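Local coordinates for hypothetical conserved protein TTC0263 (Thermus thermophilus, PDB 2PL2) that is of unknown function but folds as an all-helical tetratricopeptide-repeat protein, a family whose stacked helical hairpins commonly serve as scaffolds for binding other proteins, at residues 120-125 with 139-144. Residues are numbered along the deposited sequence; the frame is centred on the assembly and turned at random.
Sequences LHLQRG and ASLKQA
His121 and Gly125 of one helix face Ala144 and Ser140 of the next, the two axes running antiparallel at 160° and closing to 7.5 Å. Such a short separation rests on small residues: Gly125 CA lies 3.6 Å from Ser140 CB, and Leu141 CD2 comes in against the same glycine, which has no side chain in the way. Ser140 CB also sits 3.5 Å from His121 O, and thus touches the backbone of the other helix at two points. One turn away, the methyl of Ala144 packs 3.8 Å from His121 CB and reaches the backbone N of Leu122. On one flank of this seam, Leu141 sends CD2 across to Leu122 CD1, at 3.5 Å, the two branched side chains meeting at a slant. The other flank is polar. Gln143 is bent at chi2 (-54°), and its NE2 lies over one face of the His121 imidazole, displaced toward the CE1-NE2 rim and 3.3 Å from CE1, with the amide turned 60° from the ring. His121 NE2 itself is hydrogen-bonded to the carbonyl oxygen of Pro115. Arg124 CG is anti to the backbone N, and a bend at chi3 brings NE to 3.5 Å from Ser140 OG, which lies near the guanidinium plane; this hydroxyl is hydrogen-bonded to Lys136 O within its own helix, while Arg124 NH1 forms a salt bridge with Glu111. The close antiparallel pairing of consecutive helices 118-130 and 134-147 is consistent with the way successive helices pack in a tetratricopeptide-repeat fold. Helix 151-164 packs against Leu122, whereas helices 73-88 and 93-113 contact Leu120 and Gln123, linking the pair to the helices before and after it.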
loop_
_atom_site.group_PDB
_atom_site.type_symbol
_atom_site.label_atom_id
_atom_site.label_comp_id
_atom_site.label_asym_id
_atom_site.label_seq_id
_atom_site.Cartn_x
_atom_site.Cartn_y
_atom_site.Cartn_z
ATOM N N LEU A 120 15.999 3.439 12.776
ATOM C CA LEU A 120 15.620 4.727 13.355
ATOM C C LEU A 120 16.113 5.880 12.511
ATOM O O LEU A 120 15.337 6.755 12.127
ATOM C CB LEU A 120 16.173 4.884 14.776
ATOM C CG LEU A 120 15.645 3.976 15.885
ATOM C CD1 LEU A 120 16.242 4.414 17.216
ATOM C CD2 LEU A 120 14.131 4.065 15.943
ATOM N N HIS A 121 17.412 5.888 12.239
ATOM C CA HIS A 121 18.017 6.939 11.435
ATOM C C HIS A 121 17.407 6.974 10.036
ATOM O O HIS A 121 17.294 8.031 9.419
ATOM C CB HIS A 121 19.533 6.728 11.386
ATOM C CG HIS A 121 20.203 6.920 12.711
ATOM N ND1 HIS A 121 20.361 8.167 13.295
ATOM C CD2 HIS A 121 20.706 6.032 13.597
ATOM C CE1 HIS A 121 20.926 8.031 14.475
ATOM N NE2 HIS A 121 21.147 6.738 14.687
ATOM N N LEU A 122 16.995 5.811 9.550
ATOM C CA LEU A 122 16.361 5.722 8.248
ATOM C C LEU A 122 15.021 6.436 8.327
ATOM O O LEU A 122 14.710 7.303 7.496
ATOM C CB LEU A 122 16.149 4.256 7.849
ATOM C CG LEU A 122 15.271 4.079 6.595
ATOM C CD1 LEU A 122 15.845 4.922 5.448
ATOM C CD2 LEU A 122 15.150 2.605 6.212
ATOM N N GLN A 123 14.232 6.069 9.338
ATOM C CA GLN A 123 12.924 6.678 9.548
ATOM C C GLN A 123 13.065 8.165 9.824
ATOM O O GLN A 123 12.287 8.974 9.323
ATOM C CB GLN A 123 12.205 6.020 10.726
ATOM C CG GLN A 123 11.114 5.038 10.330
ATOM C CD GLN A 123 10.062 5.664 9.431
ATOM O OE1 GLN A 123 9.522 6.724 9.740
ATOM N NE2 GLN A 123 9.762 5.005 8.314
ATOM N N ARG A 124 14.055 8.532 10.626
ATOM C CA ARG A 124 14.249 9.931 10.945
ATOM C C ARG A 124 14.502 10.714 9.666
ATOM O O ARG A 124 13.984 11.819 9.502
ATOM C CB ARG A 124 15.417 10.102 11.922
ATOM C CG ARG A 124 15.467 11.471 12.590
ATOM C CD ARG A 124 16.578 11.548 13.639
ATOM N NE ARG A 124 17.914 11.428 13.050
ATOM C CZ ARG A 124 19.033 11.355 13.762
ATOM N NH1 ARG A 124 18.970 11.390 15.087
ATOM N NH2 ARG A 124 20.209 11.243 13.159
ATOM N N GLY A 125 15.286 10.143 8.754
ATOM C CA GLY A 125 15.574 10.822 7.499
ATOM C C GLY A 125 14.338 10.951 6.625
ATOM O O GLY A 125 14.090 11.989 6.016
ATOM N N ALA A 139 21.760 13.793 6.247
ATOM C CA ALA A 139 22.617 13.471 7.379
ATOM C C ALA A 139 22.107 12.226 8.120
ATOM O O ALA A 139 22.893 11.348 8.491
ATOM C CB ALA A 139 22.674 14.662 8.329
ATOM N N SER A 140 20.792 12.146 8.334
ATOM C CA SER A 140 20.200 11.004 9.026
ATOM C C SER A 140 20.345 9.755 8.178
ATOM O O SER A 140 20.697 8.688 8.685
ATOM C CB SER A 140 18.719 11.256 9.298
ATOM O OG SER A 140 18.515 12.561 9.792
ATOM N N LEU A 141 20.062 9.887 6.884
ATOM C CA LEU A 141 20.184 8.749 5.981
ATOM C C LEU A 141 21.636 8.302 5.875
ATOM O O LEU A 141 21.931 7.107 5.934
ATOM C CB LEU A 141 19.616 9.093 4.606
ATOM C CG LEU A 141 18.093 9.261 4.619
ATOM C CD1 LEU A 141 17.566 9.397 3.192
ATOM C CD2 LEU A 141 17.447 8.063 5.300
ATOM N N LYS A 142 22.545 9.262 5.732
ATOM C CA LYS A 142 23.960 8.927 5.658
ATOM C C LYS A 142 24.316 8.255 6.965
ATOM O O LYS A 142 25.075 7.284 6.994
ATOM C CB LYS A 142 24.804 10.183 5.443
ATOM C CG LYS A 142 24.649 10.723 4.042
ATOM C CD LYS A 142 25.692 11.745 3.667
ATOM C CE LYS A 142 25.535 12.111 2.193
ATOM N NZ LYS A 142 26.524 13.122 1.710
ATOM N N GLN A 143 23.735 8.762 8.046
ATOM C CA GLN A 143 23.972 8.193 9.362
ATOM C C GLN A 143 23.490 6.750 9.309
ATOM O O GLN A 143 24.220 5.828 9.665
ATOM C CB GLN A 143 23.193 8.975 10.424
ATOM C CG GLN A 143 23.965 9.270 11.692
ATOM C CD GLN A 143 24.564 8.027 12.321
ATOM O OE1 GLN A 143 25.449 7.388 11.738
ATOM N NE2 GLN A 143 24.099 7.682 13.524
ATOM N N ALA A 144 22.261 6.564 8.832
ATOM C CA ALA A 144 21.668 5.231 8.710
ATOM C C ALA A 144 22.609 4.306 7.961
ATOM O O ALA A 144 22.902 3.205 8.412
ATOM C CB ALA A 144 20.331 5.313 7.972
#